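Local coordinates for protein HTH-type transcriptional activator AmpR (Pseudomonas aeruginosa PAO1, PDB 5MMH) that activates transcription of the beta-lactamase gene ampC by binding its promoter, its effector-binding domain recognising cell-wall-derived muropeptides, at residues L76-A81 with G201-M206; A141-A146 with A153-A158. One frame throughout, in Å; residues are numbered along the deposited sequence.

In the fold
Both contacts lie in the LysR-type effector-binding domain of AmpR, which as a whole recognises muropeptides; they sit on opposite sides of the chain's centre, with their own centres about 22 Å apart. Contact 1 sets helix 194-215 near the chain's C-terminus against the first half of strand 73-86, whereas contact 2 lays helix 139-147 over strand 153-156, which pairs antiparallel with the far half of that same strand. Strand 73-86 thus joins the two, and they meet where Ala-81 CB packs 3.8 Å from Pro-156 CB. Contact 1 touches no other protein chain of the assembly; contact 2 lies beside the second subunit, whose Arg-162 forms a salt bridge with Glu-144.

Contact 1. Residues L76-A81 with G201-M206; sequences LALFEA and GWLLEM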
loop_
_atom_site.group_PDB
_atom_site.type_symbol
_atom_site.label_atom_id
_atom_site.label_comp_id
_atom_site.label_asym_id
_atom_site.label_seq_id
_atom_site.Cartn_x
_atom_site.Cartn_y
_atom_site.Cartn_z
ATOM N N LEU A 76 -1.530 -20.142 12.263
ATOM C CA LEU A 76 -0.611 -21.141 11.729
ATOM C C LEU A 76 0.535 -20.451 11.005
ATOM O O LEU A 76 0.303 -19.672 10.072
ATOM C CB LEU A 76 -1.315 -22.083 10.748
ATOM C CG LEU A 76 -2.100 -23.312 11.200
ATOM C CD1 LEU A 76 -2.654 -23.162 12.616
ATOM C CD2 LEU A 76 -3.222 -23.612 10.198
ATOM N N ALA A 77 1.765 -20.766 11.395
ATOM C CA ALA A 77 2.915 -20.133 10.762
ATOM C C ALA A 77 3.054 -20.560 9.307
ATOM O O ALA A 77 2.847 -21.727 8.963
ATOM C CB ALA A 77 4.186 -20.475 11.511
ATOM N N LEU A 78 3.392 -19.602 8.444
ATOM C CA LEU A 78 3.719 -19.906 7.050
ATOM C C LEU A 78 5.228 -19.920 6.823
ATOM O O LEU A 78 5.787 -20.981 6.524
ATOM C CB LEU A 78 3.015 -18.913 6.106
ATOM C CG LEU A 78 1.490 -18.882 6.300
ATOM C CD1 LEU A 78 0.804 -17.677 5.633
ATOM C CD2 LEU A 78 0.890 -20.193 5.807
ATOM N N PHE A 79 5.901 -18.778 7.006
ATOM C CA PHE A 79 7.346 -18.673 6.849
ATOM C C PHE A 79 7.813 -17.330 7.408
ATOM O O PHE A 79 7.033 -16.374 7.481
ATOM C CB PHE A 79 7.780 -18.849 5.374
ATOM C CG PHE A 79 7.034 -17.953 4.367
ATOM C CD1 PHE A 79 7.459 -16.664 4.111
ATOM C CD2 PHE A 79 5.955 -18.437 3.640
ATOM C CE1 PHE A 79 6.796 -15.845 3.176
ATOM C CE2 PHE A 79 5.287 -17.636 2.704
ATOM C CZ PHE A 79 5.702 -16.337 2.472
ATOM N N GLU A 80 9.084 -17.284 7.816
ATOM C CA GLU A 80 9.740 -16.062 8.279
ATOM C C GLU A 80 9.870 -15.039 7.156
ATOM O O GLU A 80 10.029 -15.381 5.980
ATOM C CB GLU A 80 11.162 -16.351 8.796
ATOM C CG GLU A 80 11.306 -17.052 10.126
ATOM C CD GLU A 80 12.773 -17.364 10.475
ATOM O OE1 GLU A 80 13.524 -16.411 10.779
ATOM O OE2 GLU A 80 13.184 -18.553 10.431
ATOM N N ALA A 81 9.858 -13.764 7.526
ATOM C CA ALA A 81 10.149 -12.688 6.577
ATOM C C ALA A 81 11.193 -11.784 7.210
ATOM O O ALA A 81 10.855 -10.749 7.799
ATOM C CB ALA A 81 8.889 -11.911 6.190
ATOM N N GLY A 201 -4.641 -26.398 3.113
ATOM C CA GLY A 201 -3.711 -27.420 2.660
ATOM C C GLY A 201 -2.834 -26.930 1.524
ATOM O O GLY A 201 -1.608 -27.063 1.561
ATOM N N TRP A 202 -3.453 -26.317 0.515
ATOM C CA TRP A 202 -2.691 -25.760 -0.596
ATOM C C TRP A 202 -1.741 -24.660 -0.132
ATOM O O TRP A 202 -0.598 -24.574 -0.604
ATOM C CB TRP A 202 -3.648 -25.228 -1.663
ATOM C CG TRP A 202 -2.954 -24.467 -2.727
ATOM C CD1 TRP A 202 -2.424 -24.972 -3.878
ATOM C CD2 TRP A 202 -2.705 -23.062 -2.753
ATOM N NE1 TRP A 202 -1.848 -23.979 -4.601
ATOM C CE2 TRP A 202 -2.005 -22.791 -3.937
ATOM C CE3 TRP A 202 -2.991 -22.009 -1.876
ATOM C CZ2 TRP A 202 -1.605 -21.503 -4.292
ATOM C CZ3 TRP A 202 -2.595 -20.736 -2.222
ATOM C CH2 TRP A 202 -1.916 -20.489 -3.425
ATOM N N LEU A 203 -2.183 -23.807 0.794
ATOM C CA LEU A 203 -1.324 -22.694 1.200
ATOM C C LEU A 203 -0.123 -23.180 2.004
ATOM O O LEU A 203 0.978 -22.621 1.881
ATOM C CB LEU A 203 -2.116 -21.670 2.003
ATOM C CG LEU A 203 -1.351 -20.460 2.539
ATOM C CD1 LEU A 203 -0.911 -19.538 1.408
ATOM C CD2 LEU A 203 -2.232 -19.734 3.539
ATOM N N LEU A 204 -0.318 -24.210 2.834
ATOM C CA LEU A 204 0.797 -24.775 3.601
ATOM C C LEU A 204 1.823 -25.443 2.692
ATOM O O LEU A 204 3.028 -25.327 2.926
ATOM C CB LEU A 204 0.274 -25.770 4.634
ATOM C CG LEU A 204 -0.441 -25.087 5.801
ATOM C CD1 LEU A 204 -1.020 -26.109 6.784
ATOM C CD2 LEU A 204 0.505 -24.134 6.523
ATOM N N GLU A 205 1.366 -26.169 1.675
ATOM C CA GLU A 205 2.287 -26.725 0.685
ATOM C C GLU A 205 3.133 -25.626 0.045
ATOM O O GLU A 205 4.366 -25.710 0.012
ATOM C CB GLU A 205 1.498 -27.474 -0.379
ATOM C CG GLU A 205 2.348 -28.147 -1.431
ATOM C CD GLU A 205 1.498 -28.950 -2.396
ATOM O OE1 GLU A 205 1.468 -28.611 -3.603
ATOM O OE2 GLU A 205 0.833 -29.907 -1.932
ATOM N N MET A 206 2.481 -24.582 -0.469
ATOM C CA MET A 206 3.215 -23.474 -1.074
ATOM C C MET A 206 4.136 -22.800 -0.063
ATOM O O MET A 206 5.242 -22.384 -0.405
ATOM C CB MET A 206 2.244 -22.440 -1.661
ATOM C CG MET A 206 1.363 -22.930 -2.811
ATOM S SD MET A 206 2.200 -23.635 -4.259
ATOM C CE MET A 206 3.095 -22.269 -4.932
#
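The CD2 methyl of Leu-78 meets the CD2 methyl of Leu-203 at 3.9 Å and the CD2 methyl of Leu-204 at 4.0 Å, so one strand methyl serves two consecutive helix leucines. The side chains of Leu-78 and Leu-203 cross at about a right angle, and CD2 of Leu-78 also lies 4.0 Å from the branch carbon CG of Leu-203. Different first torsions, 178° in Leu-203 with CG anti to the nitrogen and -72° in Leu-204 with CG beside it, let the CD2 methyls of these successive leucines converge on the one methyl of Leu-78. The second leucine also brings its CD2 to 4.2 Å from the carbonyl oxygen of Ala-77, a loose apolar-to-polar touch. No hydrogen bond joins the segments, and the contacts between side chains are apolar.

Strand 76-80 and helix 201-206 run nearly the same way, their axes 27° apart and 8.8 Å from each other at closest approach. This is a helix layered on a beta-sheet, part of the alpha/beta architecture of the periplasmic-binding-protein-like effector domain of LysR-type regulators.

Beyond these leucines, Leu-78 and Leu-203 both touch Ile-63 of strand 61-66, and Leu-203 also packs on Leu-184 of strand 181-187; backbone hydrogen bonds pair Leu-78 and Phe-79 with Tyr-182 of that neighbouring strand. On the helix's other flank the Trp-202 ring carries Met-206 CG 3.5 Å above one face, offset toward the rim, while its NE1 is hydrogen-bonded to Asp-33 and its ring meets that of Phe-34, pinning helix 194-215 to helix 20-37. Glu-205 adds a salt bridge to Arg-37 of the latter.

Contact 2. Residues A141-A146 with A153-A158; sequences AMLEAA and ALAPAA
Helix 141-146 lies over strand 153-156 with the axes 8.5 Å apart and their N-to-C directions at 135°, and the backbones come nearest at Ala-146 and Ala-153, whose CA atoms are 6.0 Å apart. Ala-153 and Ala-155 direct their methyls toward the helix. The CB of Ala-153 receives the sulfur of Met-142 at 3.7 Å, and it also meets the CB of Ala-146 and the CD2 of Leu-143. That same Leu-143 methyl presses closer to Ala-155, CD2 to CB 3.6 Å, bridging the two alanines. Met-142 extends from the helix with CG anti to the backbone nitrogen, which carries SD to the strand, and the bend at chi3 (-62°) turns CE alongside the Leu-154 carbonyl oxygen. The N-H of Leu-154 makes a weak hydrogen bond to SD of Met-142 (3.6 Å, 147° at the hydrogen), and the Leu-154 carbonyl oxygen is 3.5 Å from the same sulfur. The side chain of Leu-154 leaves from the strand's other side and packs on Trp-115 and Trp-118 of helix 114-121. The helix's outer side faces the second subunit, where Ala-145 packs on Leu-28 of that chain. Joined by a short connection, helix and strand form a buried helix-on-sheet layer of the periplasmic-binding-protein-like LysR effector domain, the strand outermost in the mixed sheet within the chain.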
loop_
_atom_site.group_PDB
_atom_site.type_symbol
_atom_site.label_atom_id
_atom_site.label_comp_id
_atom_site.label_asym_id
_atom_site.label_seq_id
_atom_site.Cartn_x
_atom_site.Cartn_y
_atom_site.Cartn_z
ATOM N N ALA A 141 3.973 0.999 0.092
ATOM C CA ALA A 141 4.150 2.445 0.036
ATOM C C ALA A 141 5.585 2.815 0.372
ATOM O O ALA A 141 6.152 3.730 -0.238
ATOM C CB ALA A 141 3.176 3.142 0.989
ATOM N N MET A 142 6.194 2.085 1.320
ATOM C CA MET A 142 7.580 2.325 1.713
ATOM C C MET A 142 8.557 2.029 0.576
ATOM O O MET A 142 9.555 2.744 0.412
ATOM C CB MET A 142 7.924 1.476 2.936
ATOM C CG MET A 142 9.361 1.622 3.394
ATOM S SD MET A 142 9.963 0.300 4.488
ATOM C CE MET A 142 8.869 0.451 5.905
ATOM N N LEU A 143 8.290 0.987 -0.226
ATOM C CA LEU A 143 9.228 0.632 -1.291
ATOM C C LEU A 143 9.087 1.552 -2.492
ATOM O O LEU A 143 10.083 1.876 -3.151
ATOM C CB LEU A 143 9.031 -0.821 -1.716
ATOM C CG LEU A 143 10.068 -1.764 -1.094
ATOM C CD1 LEU A 143 11.466 -1.383 -1.550
ATOM C CD2 LEU A 143 9.985 -1.747 0.431
ATOM N N GLU A 144 7.855 1.960 -2.801
ATOM C CA GLU A 144 7.635 3.000 -3.798
ATOM C C GLU A 144 8.336 4.304 -3.408
ATOM O O GLU A 144 8.965 4.950 -4.253
ATOM C CB GLU A 144 6.134 3.218 -3.998
ATOM C CG GLU A 144 5.797 4.331 -4.978
ATOM C CD GLU A 144 6.181 4.009 -6.412
ATOM O OE1 GLU A 144 6.362 4.961 -7.211
ATOM O OE2 GLU A 144 6.273 2.804 -6.748
ATOM N N ALA A 145 8.265 4.698 -2.129
ATOM C CA ALA A 145 9.016 5.876 -1.696
ATOM C C ALA A 145 10.510 5.674 -1.878
ATOM O O ALA A 145 11.224 6.593 -2.293
ATOM C CB ALA A 145 8.713 6.206 -0.235
ATOM N N ALA A 146 11.005 4.471 -1.574
ATOM C CA ALA A 146 12.425 4.196 -1.737
ATOM C C ALA A 146 12.814 4.203 -3.204
ATOM O O ALA A 146 13.874 4.717 -3.565
ATOM C CB ALA A 146 12.777 2.851 -1.101
ATOM N N ALA A 153 14.698 1.991 2.723
ATOM C CA ALA A 153 13.661 1.113 3.255
ATOM C C ALA A 153 14.237 -0.051 4.058
ATOM O O ALA A 153 15.363 -0.503 3.836
ATOM C CB ALA A 153 12.794 0.558 2.129
ATOM N N LEU A 154 13.424 -0.540 4.992
ATOM C CA LEU A 154 13.697 -1.737 5.778
ATOM C C LEU A 154 12.440 -2.593 5.710
ATOM O O LEU A 154 11.413 -2.253 6.312
ATOM C CB LEU A 154 14.063 -1.386 7.221
ATOM C CG LEU A 154 14.234 -2.531 8.223
ATOM C CD1 LEU A 154 15.369 -3.468 7.808
ATOM C CD2 LEU A 154 14.472 -1.964 9.615
ATOM N N ALA A 155 12.523 -3.702 4.985
ATOM C CA ALA A 155 11.341 -4.435 4.558
ATOM C C ALA A 155 11.758 -5.869 4.256
ATOM O O ALA A 155 12.960 -6.170 4.199
ATOM C CB ALA A 155 10.707 -3.771 3.322
ATOM N N PRO A 156 10.795 -6.779 4.059
ATOM C CA PRO A 156 11.143 -8.177 3.724
ATOM C C PRO A 156 11.572 -8.305 2.269
ATOM O O PRO A 156 10.786 -8.042 1.357
ATOM C CB PRO A 156 9.838 -8.945 3.988
ATOM C CG PRO A 156 8.995 -8.038 4.836
ATOM C CD PRO A 156 9.365 -6.643 4.396
ATOM N N ALA A 157 12.825 -8.719 2.054
ATOM C CA ALA A 157 13.335 -8.901 0.692
ATOM C C ALA A 157 12.486 -9.888 -0.094
ATOM O O ALA A 157 12.261 -9.708 -1.298
ATOM C CB ALA A 157 14.786 -9.399 0.716
ATOM N N ALA A 158 12.008 -10.935 0.575
ATOM C CA ALA A 158 11.275 -12.002 -0.089
ATOM C C ALA A 158 9.922 -11.549 -0.609
ATOM O O ALA A 158 9.270 -12.301 -1.334
ATOM C CB ALA A 158 11.110 -13.182 0.866
#